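Side-chain contacts in superoxide dismutase [Fe] (Sulfolobus acidocaldarius, PDB 1B06), which catalyses the dismutation of superoxide to hydrogen peroxide and oxygen at one iron ion per subunit: residues D31-G36 and K82-Y87; W88-P93 and V165-D170; Q121-S126 and A190-V195; V152-M157 and D170-A175. All coordinates share one frame; numbering follows the deposited sequence.

Interaction 1 (D31-G36 and K82-Y87). With FE (Fe (III) ion), chain G.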
loop_
_atom_site.group_PDB
_atom_site.type_symbol
_atom_site.label_atom_id
_atom_site.label_comp_id
_atom_site.label_asym_id
_atom_site.label_seq_id
_atom_site.Cartn_x
_atom_site.Cartn_y
_atom_site.Cartn_z
ATOM N N ASP A 31 20.250 18.393 -11.316
ATOM C CA ASP A 31 21.197 18.645 -10.241
ATOM C C ASP A 31 20.703 18.149 -8.878
ATOM O O ASP A 31 21.351 17.314 -8.245
ATOM C CB ASP A 31 21.497 20.142 -10.168
ATOM C CG ASP A 31 22.588 20.471 -9.168
ATOM O OD1 ASP A 31 23.610 19.753 -9.135
ATOM O OD2 ASP A 31 22.418 21.452 -8.412
ATOM N N VAL A 32 19.560 18.665 -8.429
ATOM C CA VAL A 32 18.994 18.270 -7.137
ATOM C C VAL A 32 18.405 16.851 -7.142
ATOM O O VAL A 32 18.379 16.175 -6.113
ATOM C CB VAL A 32 17.907 19.270 -6.682
ATOM C CG1 VAL A 32 16.721 19.218 -7.629
ATOM C CG2 VAL A 32 17.472 18.954 -5.266
ATOM N N HIS A 33 17.934 16.404 -8.302
ATOM C CA HIS A 33 17.368 15.063 -8.442
ATOM C C HIS A 33 18.466 14.031 -8.210
ATOM O O HIS A 33 18.256 13.006 -7.559
ATOM C CB HIS A 33 16.798 14.886 -9.851
ATOM C CG HIS A 33 15.849 13.736 -9.988
ATOM N ND1 HIS A 33 15.099 13.526 -11.127
ATOM C CD2 HIS A 33 15.514 12.745 -9.128
ATOM C CE1 HIS A 33 14.342 12.457 -10.961
ATOM N NE2 HIS A 33 14.574 11.964 -9.757
ATOM N N TYR A 34 19.643 14.322 -8.754
ATOM C CA TYR A 34 20.793 13.439 -8.648
ATOM C C TYR A 34 21.585 13.644 -7.354
ATOM O O TYR A 34 21.757 12.710 -6.576
ATOM C CB TYR A 34 21.705 13.640 -9.867
ATOM C CG TYR A 34 23.027 12.916 -9.776
ATOM C CD1 TYR A 34 23.089 11.530 -9.869
ATOM C CD2 TYR A 34 24.211 13.616 -9.563
ATOM C CE1 TYR A 34 24.296 10.855 -9.747
ATOM C CE2 TYR A 34 25.428 12.953 -9.440
ATOM C CZ TYR A 34 25.462 11.572 -9.529
ATOM O OH TYR A 34 26.653 10.903 -9.373
ATOM N N ASN A 35 22.055 14.864 -7.120
ATOM C CA ASN A 35 22.839 15.155 -5.924
ATOM C C ASN A 35 22.021 15.222 -4.643
ATOM O O ASN A 35 22.560 15.072 -3.548
ATOM C CB ASN A 35 23.600 16.467 -6.098
ATOM C CG ASN A 35 24.700 16.360 -7.119
ATOM O OD1 ASN A 35 25.606 15.529 -6.991
ATOM N ND2 ASN A 35 24.630 17.193 -8.152
ATOM N N GLY A 36 20.722 15.450 -4.777
ATOM C CA GLY A 36 19.881 15.533 -3.600
ATOM C C GLY A 36 19.146 14.247 -3.290
ATOM O O GLY A 36 19.478 13.545 -2.334
ATOM N N LYS A 82 18.233 1.939 -6.736
ATOM C CA LYS A 82 18.285 1.105 -7.929
ATOM C C LYS A 82 17.483 1.642 -9.106
ATOM O O LYS A 82 17.948 1.604 -10.244
ATOM C CB LYS A 82 17.820 -0.310 -7.588
ATOM C CG LYS A 82 18.679 -0.992 -6.522
ATOM C CD LYS A 82 18.423 -2.491 -6.456
ATOM C CE LYS A 82 19.494 -3.195 -5.632
ATOM N NZ LYS A 82 20.646 -3.657 -6.471
ATOM N N LEU A 83 16.284 2.145 -8.839
ATOM C CA LEU A 83 15.439 2.666 -9.904
ATOM C C LEU A 83 16.004 3.943 -10.517
ATOM O O LEU A 83 15.885 4.162 -11.723
ATOM C CB LEU A 83 14.025 2.918 -9.382
ATOM C CG LEU A 83 13.211 1.670 -9.021
ATOM C CD1 LEU A 83 11.798 2.092 -8.667
ATOM C CD2 LEU A 83 13.198 0.683 -10.181
ATOM N N HIS A 84 16.616 4.787 -9.694
ATOM C CA HIS A 84 17.198 6.021 -10.204
ATOM C C HIS A 84 18.429 5.695 -11.041
ATOM O O HIS A 84 18.707 6.359 -12.037
ATOM C CB HIS A 84 17.571 6.952 -9.050
ATOM C CG HIS A 84 16.433 7.798 -8.583
ATOM N ND1 HIS A 84 15.545 7.378 -7.619
ATOM C CD2 HIS A 84 15.993 9.008 -9.000
ATOM C CE1 HIS A 84 14.603 8.291 -7.465
ATOM N NE2 HIS A 84 14.852 9.290 -8.292
ATOM N N ALA A 85 19.153 4.657 -10.637
ATOM C CA ALA A 85 20.345 4.233 -11.352
ATOM C C ALA A 85 19.979 3.792 -12.767
ATOM O O ALA A 85 20.714 4.053 -13.717
ATOM C CB ALA A 85 21.020 3.099 -10.607
ATOM N N ILE A 86 18.845 3.119 -12.912
ATOM C CA ILE A 86 18.409 2.680 -14.234
ATOM C C ILE A 86 17.930 3.894 -15.037
ATOM O O ILE A 86 18.246 4.042 -16.218
ATOM C CB ILE A 86 17.244 1.674 -14.132
ATOM C CG1 ILE A 86 17.722 0.392 -13.451
ATOM C CG2 ILE A 86 16.708 1.356 -15.518
ATOM C CD1 ILE A 86 16.594 -0.464 -12.903
ATOM N N TYR A 87 17.167 4.753 -14.369
ATOM C CA TYR A 87 16.601 5.962 -14.959
ATOM C C TYR A 87 17.642 6.834 -15.670
ATOM O O TYR A 87 17.438 7.232 -16.820
ATOM C CB TYR A 87 15.898 6.756 -13.856
ATOM C CG TYR A 87 15.225 8.045 -14.279
ATOM C CD1 TYR A 87 14.280 8.068 -15.304
ATOM C CD2 TYR A 87 15.494 9.234 -13.606
ATOM C CE1 TYR A 87 13.612 9.259 -15.648
ATOM C CE2 TYR A 87 14.838 10.423 -13.935
ATOM C CZ TYR A 87 13.899 10.431 -14.953
ATOM O OH TYR A 87 13.253 11.608 -15.262
HETATM FE FE FE G . 13.154 10.622 -8.688
HETATM O O HOH W 1 13.841 14.187 -13.474
HETATM O O HOH W 2 11.873 9.264 -7.776
#
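His33 and His84 meet at the iron, to which the two long helices of the alpha-hairpin domain, 27-57 and 67-89, each supply one ligand. From CB, the His33 side chain leaves its helix with CG anti to the backbone N (chi1 -163°), which carries the ring toward helix 67-89. CG packs against CH2 of Trp88, part of an edge-to-face pairing of the two rings. On one branch, CD2 passes 3.6 Å from His84 NE2; on the other, CE1 lies 3.6 Å from Tyr87 CE2, the two ring planes inclined at 49° in an oblique contact. At the tip, NE2 of His33 bonds the iron at 2.2 Å, and NE2 of His84 matches that length. The two NE2 atoms are only 3.1 Å apart because the metal holds both; the rings meet rim to rim, planes at 83°. His84 ND1 is hydrogen-bonded to Gly80 O one helical turn back, which, with the metal bond at NE2, fixes the rotation of that ring, and Tyr87 OH pairs with Tyr187 OH. Water 1, lying in the ring planes of both His33 and Tyr87, accepts a weak bond from His33 ND1 at 2.7 Å and sits 3.2 Å from Tyr87 OH.

Interaction 2 (W88-P93 and V165-D170). With FE (Fe (III) ion), chain G.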
loop_
_atom_site.group_PDB
_atom_site.type_symbol
_atom_site.label_atom_id
_atom_site.label_comp_id
_atom_site.label_asym_id
_atom_site.label_seq_id
_atom_site.Cartn_x
_atom_site.Cartn_y
_atom_site.Cartn_z
ATOM N N TRP A 88 18.756 7.122 -14.996
ATOM C CA TRP A 88 19.807 7.950 -15.586
ATOM C C TRP A 88 20.364 7.323 -16.859
ATOM O O TRP A 88 20.595 8.012 -17.847
ATOM C CB TRP A 88 20.964 8.168 -14.607
ATOM C CG TRP A 88 20.575 8.723 -13.264
ATOM C CD1 TRP A 88 21.007 8.281 -12.049
ATOM C CD2 TRP A 88 19.693 9.824 -13.000
ATOM N NE1 TRP A 88 20.453 9.034 -11.043
ATOM C CE2 TRP A 88 19.642 9.988 -11.595
ATOM C CE3 TRP A 88 18.942 10.687 -13.808
ATOM C CZ2 TRP A 88 18.867 10.983 -10.981
ATOM C CZ3 TRP A 88 18.170 11.679 -13.195
ATOM C CH2 TRP A 88 18.142 11.815 -11.794
ATOM N N ASN A 89 20.578 6.013 -16.829
ATOM C CA ASN A 89 21.123 5.299 -17.975
ATOM C C ASN A 89 20.091 5.059 -19.068
ATOM O O ASN A 89 20.446 4.817 -20.225
ATOM C CB ASN A 89 21.699 3.959 -17.528
ATOM C CG ASN A 89 23.010 4.112 -16.797
ATOM O OD1 ASN A 89 23.955 4.690 -17.320
ATOM N ND2 ASN A 89 23.076 3.597 -15.579
ATOM N N ASN A 90 18.818 5.129 -18.697
ATOM C CA ASN A 90 17.729 4.900 -19.637
ATOM C C ASN A 90 17.394 6.153 -20.442
ATOM O O ASN A 90 16.454 6.156 -21.236
ATOM C CB ASN A 90 16.490 4.419 -18.879
ATOM C CG ASN A 90 15.602 3.509 -19.714
ATOM O OD1 ASN A 90 16.062 2.535 -20.317
ATOM N ND2 ASN A 90 14.313 3.824 -19.746
ATOM N N MET A 91 18.165 7.213 -20.218
ATOM C CA MET A 91 17.993 8.480 -20.928
ATOM C C MET A 91 19.325 8.848 -21.596
ATOM O O MET A 91 20.378 8.333 -21.220
ATOM C CB MET A 91 17.570 9.584 -19.954
ATOM C CG MET A 91 16.171 9.402 -19.382
ATOM S SD MET A 91 15.537 10.842 -18.505
ATOM C CE MET A 91 16.739 10.973 -17.122
ATOM N N ALA A 92 19.279 9.730 -22.589
ATOM C CA ALA A 92 20.485 10.146 -23.286
ATOM C C ALA A 92 20.288 11.548 -23.830
ATOM O O ALA A 92 19.164 11.951 -24.120
ATOM C CB ALA A 92 20.787 9.180 -24.421
ATOM N N PRO A 93 21.380 12.321 -23.960
ATOM C CA PRO A 93 21.301 13.692 -24.480
ATOM C C PRO A 93 20.482 13.796 -25.764
ATOM O O PRO A 93 20.499 12.893 -26.603
ATOM C CB PRO A 93 22.761 14.076 -24.693
ATOM C CG PRO A 93 23.498 13.257 -23.684
ATOM C CD PRO A 93 22.760 11.951 -23.601
ATOM N N VAL A 165 13.872 -4.503 -15.702
ATOM C CA VAL A 165 13.302 -3.264 -16.199
ATOM C C VAL A 165 13.935 -2.945 -17.550
ATOM O O VAL A 165 15.154 -2.949 -17.678
ATOM C CB VAL A 165 13.588 -2.116 -15.216
ATOM C CG1 VAL A 165 13.077 -0.805 -15.780
ATOM C CG2 VAL A 165 12.938 -2.416 -13.873
ATOM N N ILE A 166 13.106 -2.678 -18.555
ATOM C CA ILE A 166 13.598 -2.358 -19.897
ATOM C C ILE A 166 13.490 -0.855 -20.180
ATOM O O ILE A 166 14.390 -0.257 -20.776
ATOM C CB ILE A 166 12.796 -3.115 -20.987
ATOM C CG1 ILE A 166 12.937 -4.626 -20.798
ATOM C CG2 ILE A 166 13.288 -2.717 -22.373
ATOM C CD1 ILE A 166 14.375 -5.119 -20.836
ATOM N N LEU A 167 12.378 -0.261 -19.749
ATOM C CA LEU A 167 12.104 1.162 -19.939
ATOM C C LEU A 167 11.493 1.711 -18.653
ATOM O O LEU A 167 10.721 1.024 -17.989
ATOM C CB LEU A 167 11.127 1.350 -21.108
ATOM C CG LEU A 167 10.827 2.779 -21.579
ATOM C CD1 LEU A 167 12.067 3.394 -22.199
ATOM C CD2 LEU A 167 9.686 2.753 -22.592
ATOM N N ILE A 168 11.823 2.948 -18.297
ATOM C CA ILE A 168 11.294 3.513 -17.064
ATOM C C ILE A 168 11.212 5.036 -17.029
ATOM O O ILE A 168 12.083 5.729 -17.554
ATOM C CB ILE A 168 12.149 3.052 -15.866
ATOM C CG1 ILE A 168 11.531 3.535 -14.553
ATOM C CG2 ILE A 168 13.568 3.574 -16.021
ATOM C CD1 ILE A 168 11.989 2.747 -13.346
ATOM N N VAL A 169 10.158 5.548 -16.399
ATOM C CA VAL A 169 9.960 6.988 -16.255
ATOM C C VAL A 169 9.658 7.311 -14.807
ATOM O O VAL A 169 8.755 6.717 -14.213
ATOM C CB VAL A 169 8.750 7.526 -17.038
ATOM C CG1 VAL A 169 9.074 8.897 -17.571
ATOM C CG2 VAL A 169 8.350 6.576 -18.127
ATOM N N ASP A 170 10.398 8.261 -14.251
ATOM C CA ASP A 170 10.196 8.689 -12.874
ATOM C C ASP A 170 9.010 9.636 -12.881
ATOM O O ASP A 170 8.979 10.580 -13.674
ATOM C CB ASP A 170 11.439 9.423 -12.361
ATOM C CG ASP A 170 11.388 9.704 -10.868
ATOM O OD1 ASP A 170 10.328 9.505 -10.228
ATOM O OD2 ASP A 170 12.426 10.136 -10.330
HETATM FE FE FE G . 13.154 10.622 -8.688
HETATM O O HOH W 3 14.002 6.703 -19.356
HETATM O O HOH W 2 11.873 9.264 -7.776
#
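The flat amide of Asn90 faces the backbone of Ile166 to Ile168 and has an aliphatic group to each side of its plane: Ile168 CG2 on one, Leu167 CD1 on the other. It fills the junction between the C-terminal end of helix 67-89 and strand 165-170, at a classic beta bulge where Ile166 and Leu167 both face Leu138. With CG anti to the backbone N (chi1 -150°), the amide is carried into this corner, and Ile166 O and Ile168 N sit off its plane on the Ile168 CG2 side. The assignment of oxygen and nitrogen in this amide is doubtful. The atom modelled as Asn90 ND2 is 3.0 Å from Ile168 N and 3.4 Å from Leu167 CD1. The one modelled as Asn90 OD1 is 3.3 Å from Ile166 O. With an alanine here the amide would be gone, which would probably open a gap between Leu167 CD1 and Ile168 CG2, beside the backbone of Ile166 to Ile168. Farther along the strand, Asp170 binds the iron through OD2 at 1.9 Å. Water 3 bridges the two backbones, donating to Ile168 O at 2.8 Å and, weakly, to Asn90 O at 3.1 Å.

Interaction 3 (Q121-S126 and A190-V195)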
loop_
_atom_site.group_PDB
_atom_site.type_symbol
_atom_site.label_atom_id
_atom_site.label_comp_id
_atom_site.label_asym_id
_atom_site.label_seq_id
_atom_site.Cartn_x
_atom_site.Cartn_y
_atom_site.Cartn_z
ATOM N N GLN A 121 1.222 5.344 -27.256
ATOM C CA GLN A 121 -0.088 5.777 -26.792
ATOM C C GLN A 121 -0.498 5.038 -25.526
ATOM O O GLN A 121 -0.956 5.651 -24.563
ATOM C CB GLN A 121 -1.145 5.519 -27.868
ATOM C CG GLN A 121 -1.229 6.590 -28.930
ATOM C CD GLN A 121 -1.989 6.125 -30.157
ATOM O OE1 GLN A 121 -2.874 5.275 -30.069
ATOM N NE2 GLN A 121 -1.646 6.683 -31.313
ATOM N N VAL A 122 -0.343 3.716 -25.536
ATOM C CA VAL A 122 -0.717 2.892 -24.393
ATOM C C VAL A 122 0.188 3.143 -23.191
ATOM O O VAL A 122 -0.289 3.219 -22.053
ATOM C CB VAL A 122 -0.684 1.395 -24.744
ATOM C CG1 VAL A 122 -1.117 0.569 -23.540
ATOM C CG2 VAL A 122 -1.605 1.122 -25.919
ATOM N N PHE A 123 1.488 3.278 -23.437
ATOM C CA PHE A 123 2.427 3.537 -22.355
ATOM C C PHE A 123 2.136 4.893 -21.712
ATOM O O PHE A 123 2.185 5.040 -20.487
ATOM C CB PHE A 123 3.869 3.510 -22.867
ATOM C CG PHE A 123 4.899 3.538 -21.770
ATOM C CD1 PHE A 123 5.302 4.744 -21.206
ATOM C CD2 PHE A 123 5.452 2.354 -21.286
ATOM C CE1 PHE A 123 6.241 4.772 -20.173
ATOM C CE2 PHE A 123 6.394 2.370 -20.254
ATOM C CZ PHE A 123 6.789 3.581 -19.697
ATOM N N SER A 124 1.830 5.886 -22.539
ATOM C CA SER A 124 1.531 7.218 -22.031
ATOM C C SER A 124 0.217 7.216 -21.250
ATOM O O SER A 124 0.099 7.880 -20.214
ATOM C CB SER A 124 1.453 8.218 -23.189
ATOM O OG SER A 124 2.740 8.469 -23.730
ATOM N N GLU A 125 -0.769 6.471 -21.745
ATOM C CA GLU A 125 -2.065 6.388 -21.079
ATOM C C GLU A 125 -1.897 5.773 -19.689
ATOM O O GLU A 125 -2.516 6.216 -18.722
ATOM C CB GLU A 125 -3.041 5.545 -21.906
ATOM C CG GLU A 125 -4.488 5.688 -21.460
ATOM C CD GLU A 125 -5.442 4.809 -22.246
ATOM O OE1 GLU A 125 -5.087 4.398 -23.371
ATOM O OE2 GLU A 125 -6.549 4.530 -21.741
ATOM N N SER A 126 -1.059 4.744 -19.603
ATOM C CA SER A 126 -0.786 4.075 -18.336
ATOM C C SER A 126 -0.049 5.011 -17.374
ATOM O O SER A 126 -0.386 5.089 -16.191
ATOM C CB SER A 126 0.063 2.830 -18.581
ATOM O OG SER A 126 -0.576 1.958 -19.492
ATOM N N ALA A 190 7.619 15.274 -23.181
ATOM C CA ALA A 190 8.996 15.720 -23.381
ATOM C C ALA A 190 9.986 14.574 -23.190
ATOM O O ALA A 190 10.954 14.445 -23.945
ATOM C CB ALA A 190 9.331 16.841 -22.409
ATOM N N TRP A 191 9.732 13.749 -22.174
ATOM C CA TRP A 191 10.589 12.616 -21.840
ATOM C C TRP A 191 10.886 11.692 -23.027
ATOM O O TRP A 191 11.994 11.172 -23.144
ATOM C CB TRP A 191 9.960 11.826 -20.682
ATOM C CG TRP A 191 10.581 10.472 -20.443
ATOM C CD1 TRP A 191 11.802 10.211 -19.884
ATOM C CD2 TRP A 191 10.026 9.200 -20.803
ATOM N NE1 TRP A 191 12.042 8.856 -19.880
ATOM C CE2 TRP A 191 10.968 8.214 -20.438
ATOM C CE3 TRP A 191 8.823 8.800 -21.401
ATOM C CZ2 TRP A 191 10.745 6.850 -20.652
ATOM C CZ3 TRP A 191 8.602 7.441 -21.616
ATOM C CH2 TRP A 191 9.560 6.484 -21.242
ATOM N N TRP A 192 9.909 11.492 -23.908
ATOM C CA TRP A 192 10.106 10.626 -25.070
ATOM C C TRP A 192 11.289 11.077 -25.934
ATOM O O TRP A 192 11.895 10.270 -26.643
ATOM C CB TRP A 192 8.840 10.585 -25.939
ATOM C CG TRP A 192 7.703 9.787 -25.349
ATOM C CD1 TRP A 192 6.530 10.280 -24.858
ATOM C CD2 TRP A 192 7.630 8.360 -25.200
ATOM N NE1 TRP A 192 5.733 9.255 -24.411
ATOM C CE2 TRP A 192 6.384 8.066 -24.609
ATOM C CE3 TRP A 192 8.498 7.303 -25.509
ATOM C CZ2 TRP A 192 5.979 6.755 -24.319
ATOM C CZ3 TRP A 192 8.095 5.999 -25.220
ATOM C CH2 TRP A 192 6.846 5.740 -24.631
ATOM N N ASN A 193 11.624 12.363 -25.867
ATOM C CA ASN A 193 12.726 12.906 -26.658
ATOM C C ASN A 193 14.120 12.591 -26.131
ATOM O O ASN A 193 15.110 12.815 -26.832
ATOM C CB ASN A 193 12.585 14.423 -26.778
ATOM C CG ASN A 193 11.387 14.825 -27.596
ATOM O OD1 ASN A 193 11.251 14.428 -28.748
ATOM N ND2 ASN A 193 10.505 15.612 -27.003
ATOM N N VAL A 194 14.210 12.088 -24.901
ATOM C CA VAL A 194 15.511 11.763 -24.323
ATOM C C VAL A 194 15.654 10.293 -23.954
ATOM O O VAL A 194 16.623 9.903 -23.306
ATOM C CB VAL A 194 15.810 12.613 -23.064
ATOM C CG1 VAL A 194 16.047 14.060 -23.463
ATOM C CG2 VAL A 194 14.659 12.508 -22.065
ATOM N N VAL A 195 14.697 9.474 -24.368
ATOM C CA VAL A 195 14.759 8.053 -24.055
ATOM C C VAL A 195 15.954 7.418 -24.756
ATOM O O VAL A 195 16.170 7.635 -25.943
ATOM C CB VAL A 195 13.469 7.322 -24.495
ATOM C CG1 VAL A 195 13.674 5.826 -24.433
ATOM C CG2 VAL A 195 12.315 7.724 -23.599
#
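An aromatic cluster of Phe123, Trp191 and Trp192 joins helix 116-129 to the end of helix 184-191 and the residues that follow, within the C-terminal domain. Phe123 has its CG anti to the backbone N (chi1 -170°), which brings its CD1 and CE1 to the two indoles. CE1 of Phe123 touches CZ3 of Trp191 at 3.8 Å; those rings are nearly parallel but slid apart, centroids 5.8 Å from each other. CD1 of Phe123 lies 3.8 Å from CZ2 of Trp192, obliquely, the planes at 72°. The two tryptophans also pack together, CZ3 of Trp191 standing 3.6 Å above the centre of the Trp192 ring system, while CG2 of Val195 rests over a face of Trp191 near its rim. NE1 of Trp192 donates to OG of Ser124 at 3.2 Å, N-H...O angle 147°, the oxygen close to the indole plane. The same OG is bonded to Lys120 O, one turn earlier in its helix. Ser124 thus gives the indole N-H an acceptor at the border of a largely hydrocarbon contact and helps, with the packing of Trp191 and Phe123, to set the rotation of Trp192, while Phe123 contributes van der Waals contact without a face-to-face stack.

Interaction 4 (V152-M157 and D170-A175). With FE (Fe (III) ion), chain G.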
loop_
_atom_site.group_PDB
_atom_site.type_symbol
_atom_site.label_atom_id
_atom_site.label_comp_id
_atom_site.label_asym_id
_atom_site.label_seq_id
_atom_site.Cartn_x
_atom_site.Cartn_y
_atom_site.Cartn_z
ATOM N N VAL A 152 4.102 1.755 -10.921
ATOM C CA VAL A 152 4.616 1.445 -9.598
ATOM C C VAL A 152 4.340 2.621 -8.668
ATOM O O VAL A 152 4.643 3.775 -8.998
ATOM C CB VAL A 152 6.138 1.149 -9.671
ATOM C CG1 VAL A 152 6.732 1.009 -8.280
ATOM C CG2 VAL A 152 6.367 -0.122 -10.475
ATOM N N GLU A 153 3.735 2.329 -7.521
ATOM C CA GLU A 153 3.417 3.365 -6.541
ATOM C C GLU A 153 4.611 3.517 -5.596
ATOM O O GLU A 153 5.182 2.524 -5.129
ATOM C CB GLU A 153 2.138 2.993 -5.787
ATOM C CG GLU A 153 0.882 3.373 -6.562
ATOM C CD GLU A 153 -0.351 2.621 -6.110
ATOM O OE1 GLU A 153 -0.721 2.722 -4.922
ATOM O OE2 GLU A 153 -0.958 1.932 -6.952
ATOM N N ASN A 154 4.991 4.762 -5.327
ATOM C CA ASN A 154 6.159 5.044 -4.504
ATOM C C ASN A 154 7.292 4.323 -5.230
ATOM O O ASN A 154 7.254 4.191 -6.454
ATOM C CB ASN A 154 5.983 4.496 -3.085
ATOM C CG ASN A 154 6.832 5.245 -2.062
ATOM O OD1 ASN A 154 7.998 5.552 -2.310
ATOM N ND2 ASN A 154 6.246 5.540 -0.908
ATOM N N HIS A 155 8.289 3.842 -4.500
ATOM C CA HIS A 155 9.397 3.141 -5.149
ATOM C C HIS A 155 9.246 1.627 -5.046
ATOM O O HIS A 155 9.911 0.882 -5.774
ATOM C CB HIS A 155 10.740 3.495 -4.485
ATOM C CG HIS A 155 11.098 4.948 -4.534
ATOM N ND1 HIS A 155 11.200 5.653 -5.714
ATOM C CD2 HIS A 155 11.418 5.816 -3.547
ATOM C CE1 HIS A 155 11.569 6.895 -5.450
ATOM N NE2 HIS A 155 11.707 7.020 -4.142
ATOM N N PHE A 156 8.364 1.171 -4.159
ATOM C CA PHE A 156 8.249 -0.257 -3.896
ATOM C C PHE A 156 6.929 -0.990 -4.047
ATOM O O PHE A 156 6.857 -2.168 -3.714
ATOM C CB PHE A 156 8.769 -0.526 -2.482
ATOM C CG PHE A 156 8.073 0.281 -1.427
ATOM C CD1 PHE A 156 8.459 1.589 -1.167
ATOM C CD2 PHE A 156 7.014 -0.263 -0.704
ATOM C CE1 PHE A 156 7.795 2.357 -0.196
ATOM C CE2 PHE A 156 6.346 0.490 0.265
ATOM C CZ PHE A 156 6.737 1.803 0.519
ATOM N N MET A 157 5.888 -0.329 -4.534
ATOM C CA MET A 157 4.615 -1.020 -4.683
ATOM C C MET A 157 4.260 -1.322 -6.137
ATOM O O MET A 157 4.370 -0.454 -6.997
ATOM C CB MET A 157 3.493 -0.205 -4.041
ATOM C CG MET A 157 3.586 -0.126 -2.532
ATOM S SD MET A 157 2.317 0.911 -1.796
ATOM C CE MET A 157 3.040 2.523 -1.988
ATOM N N ASP A 170 10.398 8.261 -14.251
ATOM C CA ASP A 170 10.196 8.689 -12.874
ATOM C C ASP A 170 9.010 9.636 -12.881
ATOM O O ASP A 170 8.979 10.580 -13.674
ATOM C CB ASP A 170 11.439 9.423 -12.361
ATOM C CG ASP A 170 11.388 9.704 -10.868
ATOM O OD1 ASP A 170 10.328 9.505 -10.228
ATOM O OD2 ASP A 170 12.426 10.136 -10.330
ATOM N N GLU A 171 8.035 9.392 -12.010
ATOM C CA GLU A 171 6.859 10.249 -11.954
ATOM C C GLU A 171 6.637 10.894 -10.595
ATOM O O GLU A 171 5.537 11.358 -10.287
ATOM C CB GLU A 171 5.614 9.472 -12.391
ATOM C CG GLU A 171 5.477 9.364 -13.910
ATOM C CD GLU A 171 4.152 8.763 -14.332
ATOM O OE1 GLU A 171 3.136 9.495 -14.364
ATOM O OE2 GLU A 171 4.125 7.553 -14.631
ATOM N N PHE A 172 7.680 10.910 -9.774
ATOM C CA PHE A 172 7.601 11.576 -8.479
ATOM C C PHE A 172 7.570 13.043 -8.899
ATOM O O PHE A 172 8.202 13.413 -9.887
ATOM C CB PHE A 172 8.862 11.310 -7.659
ATOM C CG PHE A 172 8.720 10.192 -6.668
ATOM C CD1 PHE A 172 8.506 8.883 -7.099
ATOM C CD2 PHE A 172 8.811 10.445 -5.299
ATOM C CE1 PHE A 172 8.382 7.835 -6.177
ATOM C CE2 PHE A 172 8.689 9.409 -4.368
ATOM C CZ PHE A 172 8.476 8.099 -4.808
ATOM N N GLU A 173 6.853 13.882 -8.166
ATOM C CA GLU A 173 6.767 15.294 -8.534
ATOM C C GLU A 173 8.119 16.002 -8.658
ATOM O O GLU A 173 8.254 16.927 -9.460
ATOM C CB GLU A 173 5.877 16.035 -7.537
ATOM C CG GLU A 173 4.426 15.634 -7.643
ATOM C CD GLU A 173 3.572 16.228 -6.557
ATOM O OE1 GLU A 173 4.017 16.259 -5.388
ATOM O OE2 GLU A 173 2.445 16.661 -6.870
ATOM N N HIS A 174 9.115 15.571 -7.883
ATOM C CA HIS A 174 10.437 16.192 -7.935
ATOM C C HIS A 174 11.134 15.985 -9.283
ATOM O O HIS A 174 12.124 16.650 -9.598
ATOM C CB HIS A 174 11.323 15.657 -6.803
ATOM C CG HIS A 174 11.728 14.221 -6.963
ATOM N ND1 HIS A 174 11.447 13.261 -6.014
ATOM C CD2 HIS A 174 12.436 13.592 -7.931
ATOM C CE1 HIS A 174 11.963 12.105 -6.390
ATOM N NE2 HIS A 174 12.569 12.279 -7.551
ATOM N N ALA A 175 10.612 15.068 -10.085
ATOM C CA ALA A 175 11.205 14.791 -11.381
ATOM C C ALA A 175 10.854 15.822 -12.451
ATOM O O ALA A 175 11.496 15.865 -13.496
ATOM C CB ALA A 175 10.785 13.412 -11.850
HETATM FE FE FE G . 13.154 10.622 -8.688
HETATM O O HOH W 2 11.873 9.264 -7.776
#
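His155 and Phe172 lie face to face in an offset stack, their planes only 7° apart and their centroids 4.3 Å from each other. The overlap is at the rims: CZ of Phe172 sits over a face of the imidazole, 3.4 Å from His155 CE1. Asn154 comes in at the edge of the phenyl ring, its OD1 3.6 Å from Phe172 CZ. That OD1 also accepts from His155 N at 2.8 Å, tying the turn after strand 147-153 to the same ring. Phe172 is held from its own side by an Asx turn, in which its backbone N donates to Asp170 OD1 at 3.0 Å, nearly straight at 169°, from above the carboxylate plane. Its CB rests over a face of His174, whose NE2 binds the iron at 2.1 Å; Phe172 therefore touches a metal ligand through CB and His155 through its ring. The His155 ring itself is gripped at both nitrogens, ND1 by Trp135 NE1 and NE2 by Tyr41 OH, and water 2, an iron ligand, lies in its plane. An alanine in place of His155 would probably uncover that face of Phe172 and leave Trp135 NE1 and Tyr41 OH without their mate. Three histidines, an aspartate and a solvent ligand round one metal are the hallmark of the iron/manganese superoxide dismutase site, and His155 with Phe172 belongs to its second shell here.

In the fold
All four contacts are buried, yet their chemistry changes with distance from the iron. Interactions 1, 2 and 4 all reach the same metal: the helical hairpin gives two histidines, while Asp170, common to interactions 2 and 4, and His174 come from the C-terminal domain, so the ion joins the two domains. Interactions 1 and 2 share helix 67-89; interactions 2 and 4 reach the same antiparallel sheet. Metal bonds dominate interaction 1, stacking interaction 4, and water-bridged packing interaction 2. Interaction 3, whose centre is about 14 Å from that of the chain, lies farthest out, its Ser124 partly exposed; it meets interaction 2 through Val169 packing on Trp191 and Phe123 and a probable hydrogen bond from Ala92 N to Val194 O.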